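Local coordinates for 3',5'-cyclic-nucleotide phosphodiesterase 1 (Saccharomyces cerevisiae, PDB 4OJV), which is a class II cyclic-nucleotide phosphodiesterase of the metallo-hydrolase clan, with a fold of two packed mixed beta sheets and a pair of bound zinc ions, at residues S318-V324 against D355-A361; V278-L284 against H294-L300; V2-I6 against S235-I239. One frame throughout, in Å; residues are numbered along the deposited sequence.

Interaction 1. Residues S318-V324 against D355-A361; sequences SGLNVIV and DLRISIA
Two neighbouring parallel strands, 321-325 and the edge strand 357-360, pair as the two strands of a beta-alpha-beta unit that crosses over through helix 336-350. The axes of 321-324 and 357-360 approach to 4.6 Å at 22°, and the register runs from N321 beside R357 to V324 beside I360. The ladder comprises R357 N to L320 O and S359 N to V322 O (2.9 Å each), and V322 N to R357 O, V324 N to S359 O and A361 N to V324 O (2.8 Å each). Ahead of it, G319 N donates to D355 O (2.8 Å) at phi/psi 92/-14°, where a CB would jam against S318 O. V322, V324, I358 and I360 occupy the face beneath helix 336-350. N321, I323, R357 and S359 take the other face, where one water joins N321 ND2 to R357 NH1. R357 NH2 forms a salt bridge with D355 OD2 (3.0 Å), while D355 N donates to S318 OG at 2.9 Å, a hydroxyl also hydrogen-bonded to K315 O.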
loop_
_atom_site.group_PDB
_atom_site.type_symbol
_atom_site.label_atom_id
_atom_site.label_comp_id
_atom_site.label_asym_id
_atom_site.label_seq_id
_atom_site.Cartn_x
_atom_site.Cartn_y
_atom_site.Cartn_z
ATOM N N SER A 318 -25.330 7.953 26.060
ATOM C CA SER A 318 -26.324 7.027 25.528
ATOM C C SER A 318 -26.668 7.353 24.084
ATOM O O SER A 318 -26.955 8.497 23.751
ATOM C CB SER A 318 -27.591 7.032 26.387
ATOM O OG SER A 318 -27.340 6.415 27.636
ATOM N N GLY A 319 -26.608 6.334 23.232
ATOM C CA GLY A 319 -26.924 6.485 21.813
ATOM C C GLY A 319 -25.736 6.797 20.911
ATOM O O GLY A 319 -25.848 6.702 19.690
ATOM N N LEU A 320 -24.604 7.175 21.497
ATOM C CA LEU A 320 -23.425 7.512 20.690
ATOM C C LEU A 320 -22.787 6.272 20.066
ATOM O O LEU A 320 -22.495 5.303 20.768
ATOM C CB LEU A 320 -22.382 8.260 21.525
ATOM C CG LEU A 320 -21.097 8.677 20.803
ATOM C CD1 LEU A 320 -21.383 9.636 19.659
ATOM C CD2 LEU A 320 -20.108 9.270 21.789
ATOM N N ASN A 321 -22.557 6.325 18.753
ATOM C CA ASN A 321 -21.784 5.299 18.061
ATOM C C ASN A 321 -20.310 5.661 18.002
ATOM O O ASN A 321 -19.931 6.693 17.432
ATOM C CB ASN A 321 -22.341 5.067 16.662
ATOM C CG ASN A 321 -23.524 4.139 16.677
ATOM O OD1 ASN A 321 -23.375 2.928 16.824
ATOM N ND2 ASN A 321 -24.710 4.705 16.561
ATOM N N VAL A 322 -19.491 4.825 18.629
ATOM C CA VAL A 322 -18.041 4.929 18.544
ATOM C C VAL A 322 -17.547 3.806 17.646
ATOM O O VAL A 322 -17.764 2.625 17.936
ATOM C CB VAL A 322 -17.387 4.866 19.940
ATOM C CG1 VAL A 322 -15.867 4.849 19.838
ATOM C CG2 VAL A 322 -17.874 6.028 20.798
ATOM N N ILE A 323 -16.917 4.203 16.545
ATOM C CA ILE A 323 -16.412 3.274 15.539
ATOM C C ILE A 323 -14.893 3.294 15.658
ATOM O O ILE A 323 -14.261 4.305 15.375
ATOM C CB ILE A 323 -16.855 3.700 14.118
ATOM C CG1 ILE A 323 -18.377 3.939 14.045
ATOM C CG2 ILE A 323 -16.371 2.704 13.072
ATOM C CD1 ILE A 323 -19.232 2.738 14.386
ATOM N N VAL A 324 -14.326 2.181 16.111
ATOM C CA VAL A 324 -12.907 2.090 16.449
ATOM C C VAL A 324 -12.109 1.731 15.207
ATOM O O VAL A 324 -12.407 0.747 14.530
ATOM C CB VAL A 324 -12.700 1.028 17.541
ATOM C CG1 VAL A 324 -11.232 0.851 17.887
ATOM C CG2 VAL A 324 -13.488 1.398 18.790
ATOM N N ASP A 355 -25.529 4.152 27.451
ATOM C CA ASP A 355 -25.797 3.279 26.310
ATOM C C ASP A 355 -24.899 3.641 25.121
ATOM O O ASP A 355 -25.372 3.979 24.034
ATOM C CB ASP A 355 -27.286 3.357 25.934
ATOM C CG ASP A 355 -27.686 2.342 24.875
ATOM O OD1 ASP A 355 -26.967 1.336 24.690
ATOM O OD2 ASP A 355 -28.728 2.558 24.222
ATOM N N LEU A 356 -23.595 3.575 25.365
ATOM C CA LEU A 356 -22.567 3.816 24.369
ATOM C C LEU A 356 -22.458 2.584 23.477
ATOM O O LEU A 356 -22.417 1.459 23.977
ATOM C CB LEU A 356 -21.252 4.080 25.101
ATOM C CG LEU A 356 -20.010 4.473 24.314
ATOM C CD1 LEU A 356 -20.230 5.791 23.588
ATOM C CD2 LEU A 356 -18.822 4.577 25.254
ATOM N N ARG A 357 -22.422 2.792 22.160
ATOM C CA ARG A 357 -22.424 1.684 21.206
ATOM C C ARG A 357 -21.091 1.645 20.478
ATOM O O ARG A 357 -20.780 2.535 19.680
ATOM C CB ARG A 357 -23.583 1.832 20.225
ATOM C CG ARG A 357 -24.925 1.763 20.928
ATOM C CD ARG A 357 -25.997 2.535 20.207
ATOM N NE ARG A 357 -27.208 2.564 21.019
ATOM C CZ ARG A 357 -28.431 2.649 20.519
ATOM N NH1 ARG A 357 -28.614 2.710 19.205
ATOM N NH2 ARG A 357 -29.474 2.659 21.338
ATOM N N ILE A 358 -20.290 0.630 20.792
ATOM C CA ILE A 358 -18.917 0.527 20.304
ATOM C C ILE A 358 -18.826 -0.589 19.277
ATOM O O ILE A 358 -19.278 -1.709 19.517
ATOM C CB ILE A 358 -17.909 0.308 21.456
ATOM C CG1 ILE A 358 -18.150 1.316 22.593
ATOM C CG2 ILE A 358 -16.482 0.384 20.921
ATOM C CD1 ILE A 358 -17.240 1.131 23.790
ATOM N N SER A 359 -18.247 -0.255 18.125
ATOM C CA SER A 359 -18.033 -1.204 17.041
ATOM C C SER A 359 -16.627 -1.010 16.505
ATOM O O SER A 359 -16.075 0.087 16.579
ATOM C CB SER A 359 -19.022 -0.955 15.893
ATOM O OG SER A 359 -20.365 -1.087 16.318
ATOM N N ILE A 360 -16.054 -2.064 15.939
ATOM C CA ILE A 360 -14.791 -1.946 15.211
ATOM C C ILE A 360 -15.119 -1.665 13.750
ATOM O O ILE A 360 -16.001 -2.308 13.182
ATOM C CB ILE A 360 -13.949 -3.248 15.310
ATOM C CG1 ILE A 360 -13.738 -3.685 16.773
ATOM C CG2 ILE A 360 -12.626 -3.103 14.565
ATOM C CD1 ILE A 360 -12.954 -2.726 17.645
ATOM N N ALA A 361 -14.401 -0.715 13.143
ATOM C CA ALA A 361 -14.506 -0.444 11.706
ATOM C C ALA A 361 -14.014 -1.634 10.898
ATOM O O ALA A 361 -12.913 -2.126 11.133
ATOM C CB ALA A 361 -13.695 0.786 11.327
HETATM O O HOH W 1 -21.146 1.359 17.094
HETATM O O HOH W 2 -26.793 2.774 16.926
#

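Interaction 2. Residues V278-L284 against H294-L300; sequences VECSCPL and HLSPIYL. With SO4 (sulfate ion), chain B.
As strand 273-279 ends, its chain loops beside the segment leading to helix 297-311, joined to it by one buried carboxylate. E279 (chi1 p) receives H294 ND1 at OE1 (2.7 Å) and L295 N at OE2 (3.0 Å); OE2 also accepts S281 OG (2.7 Å) and S281 N (3.1 Å), and OE1 the backbone N of V245. This His-carboxylate hydrogen bond probably helps orient the imidazole, whose NE2 donates to sulfate O2 (2.6 Å); S281 OG is also hydrogen-bonded to H326 ND1. E279, S281 and H294 thus lie beside the two-zinc site, touching its ligands D244, H326 and H213, with the H294 side chain about 5 Å from a zinc ion. A weak hydrogen bond joins C282 N to L295 O (3.3 Å), while the carbonyls of E279 and C282 lack a conventional partner. S296, the N-cap, accepts L300 N at its backbone O (3.0 Å). Strand 321-325 flanks V278 and C280, while helix 336-350 packs against C280, P283 and P297.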
loop_
_atom_site.group_PDB
_atom_site.type_symbol
_atom_site.label_atom_id
_atom_site.label_comp_id
_atom_site.label_asym_id
_atom_site.label_seq_id
_atom_site.Cartn_x
_atom_site.Cartn_y
_atom_site.Cartn_z
ATOM N N VAL A 278 -12.648 6.797 15.532
ATOM C CA VAL A 278 -11.473 7.160 16.306
ATOM C C VAL A 278 -10.639 5.915 16.576
ATOM O O VAL A 278 -11.180 4.822 16.773
ATOM C CB VAL A 278 -11.863 7.884 17.626
ATOM C CG1 VAL A 278 -12.743 7.010 18.502
ATOM C CG2 VAL A 278 -10.629 8.354 18.387
ATOM N N GLU A 279 -9.326 6.081 16.623
ATOM C CA GLU A 279 -8.462 4.930 16.791
ATOM C C GLU A 279 -8.500 4.308 18.180
ATOM O O GLU A 279 -8.745 4.985 19.192
ATOM C CB GLU A 279 -7.012 5.274 16.460
ATOM C CG GLU A 279 -6.313 6.210 17.442
ATOM C CD GLU A 279 -4.836 5.879 17.549
ATOM O OE1 GLU A 279 -4.019 6.613 16.959
ATOM O OE2 GLU A 279 -4.506 4.865 18.207
ATOM N N CYS A 280 -8.198 3.014 18.209
ATOM C CA CYS A 280 -7.631 2.401 19.397
ATOM C C CYS A 280 -6.606 1.407 18.878
ATOM O O CYS A 280 -6.915 0.238 18.645
ATOM C CB CYS A 280 -8.700 1.743 20.269
ATOM S SG CYS A 280 -8.079 1.337 21.912
ATOM N N SER A 281 -5.385 1.883 18.656
ATOM C CA SER A 281 -4.398 1.075 17.957
ATOM C C SER A 281 -4.015 -0.187 18.708
ATOM O O SER A 281 -3.711 -1.208 18.087
ATOM C CB SER A 281 -3.131 1.882 17.687
ATOM O OG SER A 281 -3.333 2.899 16.728
ATOM N N CYS A 282 -3.997 -0.099 20.038
ATOM C CA CYS A 282 -3.426 -1.149 20.870
ATOM C C CYS A 282 -4.381 -1.574 21.974
ATOM O O CYS A 282 -5.170 -0.752 22.465
ATOM C CB CYS A 282 -2.161 -0.645 21.547
ATOM S SG CYS A 282 -0.891 -0.065 20.421
ATOM N N PRO A 283 -4.300 -2.855 22.396
ATOM C CA PRO A 283 -5.022 -3.309 23.584
ATOM C C PRO A 283 -4.337 -2.811 24.853
ATOM O O PRO A 283 -3.270 -2.189 24.793
ATOM C CB PRO A 283 -4.910 -4.831 23.492
ATOM C CG PRO A 283 -3.617 -5.060 22.788
ATOM C CD PRO A 283 -3.504 -3.939 21.786
ATOM N N LEU A 284 -4.939 -3.113 26.001
ATOM C CA LEU A 284 -4.370 -2.707 27.287
ATOM C C LEU A 284 -2.975 -3.272 27.557
ATOM O O LEU A 284 -2.173 -2.616 28.229
ATOM C CB LEU A 284 -5.309 -3.071 28.435
ATOM C CG LEU A 284 -6.599 -2.253 28.545
ATOM C CD1 LEU A 284 -7.538 -2.900 29.552
ATOM C CD2 LEU A 284 -6.315 -0.803 28.919
ATOM N N HIS A 294 -0.320 6.879 20.046
ATOM C CA HIS A 294 -1.614 6.226 19.832
ATOM C C HIS A 294 -2.409 6.077 21.098
ATOM O O HIS A 294 -1.944 6.455 22.186
ATOM C CB HIS A 294 -1.398 4.858 19.187
ATOM C CG HIS A 294 -0.858 4.932 17.782
ATOM N ND1 HIS A 294 -1.538 5.521 16.778
ATOM C CD2 HIS A 294 0.341 4.496 17.239
ATOM C CE1 HIS A 294 -0.820 5.442 15.644
ATOM N NE2 HIS A 294 0.331 4.818 15.927
ATOM N N LEU A 295 -3.609 5.517 20.958
ATOM C CA LEU A 295 -4.472 5.205 22.089
ATOM C C LEU A 295 -4.519 3.719 22.403
ATOM O O LEU A 295 -4.351 2.871 21.519
ATOM C CB LEU A 295 -5.897 5.713 21.833
ATOM C CG LEU A 295 -6.100 7.214 21.604
ATOM C CD1 LEU A 295 -7.563 7.509 21.314
ATOM C CD2 LEU A 295 -5.624 8.051 22.784
ATOM N N SER A 296 -4.746 3.424 23.682
ATOM C CA SER A 296 -5.160 2.107 24.146
ATOM C C SER A 296 -6.539 2.286 24.791
ATOM O O SER A 296 -7.018 3.416 24.906
ATOM C CB SER A 296 -4.164 1.564 25.160
ATOM O OG SER A 296 -4.388 2.176 26.415
ATOM N N PRO A 297 -7.193 1.183 25.212
ATOM C CA PRO A 297 -8.571 1.358 25.671
ATOM C C PRO A 297 -8.763 2.295 26.862
ATOM O O PRO A 297 -9.765 3.007 26.907
ATOM C CB PRO A 297 -9.016 -0.075 25.995
ATOM C CG PRO A 297 -8.229 -0.896 25.028
ATOM C CD PRO A 297 -6.872 -0.248 25.056
ATOM N N ILE A 298 -7.809 2.329 27.788
ATOM C CA ILE A 298 -7.927 3.225 28.934
ATOM C C ILE A 298 -7.842 4.687 28.490
ATOM O O ILE A 298 -8.607 5.523 28.960
ATOM C CB ILE A 298 -6.913 2.889 30.063
ATOM C CG1 ILE A 298 -7.134 3.786 31.290
ATOM C CG2 ILE A 298 -5.473 2.966 29.569
ATOM C CD1 ILE A 298 -8.516 3.667 31.899
ATOM N N TYR A 299 -6.946 4.991 27.555
ATOM C CA TYR A 299 -6.808 6.360 27.082
ATOM C C TYR A 299 -8.009 6.806 26.245
ATOM O O TYR A 299 -8.487 7.940 26.383
ATOM C CB TYR A 299 -5.491 6.561 26.335
ATOM C CG TYR A 299 -4.288 6.330 27.223
ATOM C CD1 TYR A 299 -3.938 7.252 28.211
ATOM C CD2 TYR A 299 -3.508 5.183 27.085
ATOM C CE1 TYR A 299 -2.838 7.037 29.033
ATOM C CE2 TYR A 299 -2.408 4.957 27.901
ATOM C CZ TYR A 299 -2.079 5.885 28.869
ATOM O OH TYR A 299 -0.988 5.660 29.673
ATOM N N LEU A 300 -8.524 5.916 25.399
ATOM C CA LEU A 300 -9.704 6.258 24.621
ATOM C C LEU A 300 -10.916 6.466 25.550
ATOM O O LEU A 300 -11.655 7.438 25.407
ATOM C CB LEU A 300 -10.005 5.209 23.547
ATOM C CG LEU A 300 -11.296 5.453 22.743
ATOM C CD1 LEU A 300 -11.353 6.842 22.113
ATOM C CD2 LEU A 300 -11.485 4.401 21.662
HETATM S S SO4 B . 1.338 4.948 12.869
HETATM O O1 SO4 B . 2.196 4.763 11.667
HETATM O O2 SO4 B . 1.844 4.070 13.966
HETATM O O3 SO4 B . 1.337 6.385 13.297
HETATM O O4 SO4 B . -0.027 4.507 12.487
#

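Interaction 3. Residues V2-I6 against S235-I239; sequences VVFEI and SKDCI
F4 lays one face of its ring over the side chain of I239, whose CG1 stands 4.0 Å from the ring centroid and only 4° off the normal, a well-centred CH-pi contact. The closest atoms of this pair are F4 CD2 and I239 CG2 at 3.6 Å. With chi1 m, the ring presents its edge to D237 O, 3.4 Å from F4 CZ; W204 meets F4 edge-to-face. The touching parts run 24° apart, but V3 and D237 have their CA atoms 7.0 Å apart and F4 and I239 8.0 Å, a spacing of packed side chains, not paired strands. V3, F4 and I6 direct their CA-to-CB bonds at residues 235-239, as S235, D237 and I239 do in return. I6 CD1 meets I239 CD1 at 3.8 Å, and V3 CG2 comes within 3.3 Å of OD2 of D237, whose carboxylate is held by K274 (salt bridge) and H272 (hydrogen bond). Before strand 238-242, S235 OG accepts D237 N at 3.0 Å in an ST turn and is hydrogen-bonded to D232. Strands 4-8 and 238-242 belong to different mixed sheets, so this is face-to-face packing in the two-sheet core of the alpha-beta/beta-alpha sandwich of the metallo-beta-lactamase type.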
loop_
_atom_site.group_PDB
_atom_site.type_symbol
_atom_site.label_atom_id
_atom_site.label_comp_id
_atom_site.label_asym_id
_atom_site.label_seq_id
_atom_site.Cartn_x
_atom_site.Cartn_y
_atom_site.Cartn_z
ATOM N N VAL A 2 -31.007 8.528 9.096
ATOM C CA VAL A 2 -29.650 8.395 8.555
ATOM C C VAL A 2 -29.332 9.528 7.582
ATOM O O VAL A 2 -30.109 9.828 6.670
ATOM C CB VAL A 2 -29.427 7.017 7.893
ATOM C CG1 VAL A 2 -28.150 6.999 7.067
ATOM C CG2 VAL A 2 -29.383 5.933 8.959
ATOM N N VAL A 3 -28.177 10.145 7.799
ATOM C CA VAL A 3 -27.723 11.295 7.031
ATOM C C VAL A 3 -26.447 10.975 6.251
ATOM O O VAL A 3 -26.240 11.519 5.166
ATOM C CB VAL A 3 -27.534 12.515 7.965
ATOM C CG1 VAL A 3 -26.734 13.635 7.318
ATOM C CG2 VAL A 3 -28.895 13.048 8.396
ATOM N N PHE A 4 -25.595 10.108 6.808
ATOM C CA PHE A 4 -24.274 9.826 6.231
ATOM C C PHE A 4 -24.117 8.373 5.827
ATOM O O PHE A 4 -24.551 7.472 6.546
ATOM C CB PHE A 4 -23.176 10.150 7.247
ATOM C CG PHE A 4 -23.130 11.593 7.670
ATOM C CD1 PHE A 4 -22.489 12.540 6.884
ATOM C CD2 PHE A 4 -23.703 11.998 8.873
ATOM C CE1 PHE A 4 -22.434 13.868 7.278
ATOM C CE2 PHE A 4 -23.648 13.324 9.277
ATOM C CZ PHE A 4 -23.012 14.261 8.482
ATOM N N GLU A 5 -23.452 8.150 4.696
ATOM C CA GLU A 5 -22.950 6.829 4.338
ATOM C C GLU A 5 -21.428 6.867 4.391
ATOM O O GLU A 5 -20.798 7.723 3.755
ATOM C CB GLU A 5 -23.412 6.405 2.944
ATOM C CG GLU A 5 -24.912 6.171 2.862
ATOM C CD GLU A 5 -25.417 5.842 1.463
ATOM O OE1 GLU A 5 -26.654 5.711 1.313
ATOM O OE2 GLU A 5 -24.598 5.718 0.528
ATOM N N ILE A 6 -20.848 5.949 5.160
ATOM C CA ILE A 6 -19.398 5.890 5.334
ATOM C C ILE A 6 -18.906 4.544 4.826
ATOM O O ILE A 6 -19.249 3.507 5.395
ATOM C CB ILE A 6 -18.976 6.056 6.809
ATOM C CG1 ILE A 6 -19.543 7.350 7.422
ATOM C CG2 ILE A 6 -17.454 6.009 6.916
ATOM C CD1 ILE A 6 -19.143 7.549 8.871
ATOM N N SER A 235 -29.825 18.961 8.282
ATOM C CA SER A 235 -30.216 18.167 9.443
ATOM C C SER A 235 -29.500 18.589 10.719
ATOM O O SER A 235 -29.971 18.299 11.819
ATOM C CB SER A 235 -29.951 16.682 9.184
ATOM O OG SER A 235 -28.551 16.426 9.173
ATOM N N LYS A 236 -28.348 19.242 10.565
ATOM C CA LYS A 236 -27.444 19.570 11.678
ATOM C C LYS A 236 -26.735 18.332 12.244
ATOM O O LYS A 236 -25.997 18.428 13.219
ATOM C CB LYS A 236 -28.141 20.385 12.791
ATOM C CG LYS A 236 -28.827 21.660 12.312
ATOM C CD LYS A 236 -27.862 22.625 11.645
ATOM C CE LYS A 236 -28.596 23.831 11.080
ATOM N NZ LYS A 236 -27.774 24.514 10.045
ATOM N N ASP A 237 -26.962 17.176 11.631
ATOM C CA ASP A 237 -26.246 15.963 12.039
ATOM C C ASP A 237 -24.773 16.026 11.658
ATOM O O ASP A 237 -24.407 16.571 10.612
ATOM C CB ASP A 237 -26.877 14.712 11.437
ATOM C CG ASP A 237 -28.155 14.285 12.141
ATOM O OD1 ASP A 237 -28.587 14.940 13.118
ATOM O OD2 ASP A 237 -28.723 13.269 11.696
ATOM N N CYS A 238 -23.934 15.469 12.528
ATOM C CA CYS A 238 -22.489 15.490 12.357
ATOM C C CYS A 238 -21.872 14.120 12.546
ATOM O O CYS A 238 -22.390 13.274 13.285
ATOM C CB CYS A 238 -21.839 16.401 13.391
ATOM S SG CYS A 238 -22.418 18.101 13.360
ATOM N N ILE A 239 -20.731 13.923 11.893
ATOM C CA ILE A 239 -19.835 12.825 12.224
ATOM C C ILE A 239 -18.445 13.401 12.474
ATOM O O ILE A 239 -18.087 14.443 11.926
ATOM C CB ILE A 239 -19.793 11.734 11.128
ATOM C CG1 ILE A 239 -19.477 12.353 9.755
ATOM C CG2 ILE A 239 -21.078 10.910 11.134
ATOM C CD1 ILE A 239 -19.204 11.347 8.659
#

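From the N terminus, strand 4-8 meets residues 235-239 in interaction 3, which closes a loop of 228 residues and ties the N-terminal sheet to the second one. The following strands up to 357-360 add to that second sheet, before strand 365-368 returns to the first: interaction 2 closes a nine-residue connection that includes helix 288-291, and interaction 1 spans 30 residues across helix 336-350. The three closures follow in series, with none nested or crossed. Interactions 1 and 2 touch where strands 321-325 and 273-279 adjoin, V324 CG1 lying 3.6 Å from C280 CB. Interactions 2 and 3 have centres about 25 Å apart, yet share the sheet through neighbouring strands 273-279 and 238-242.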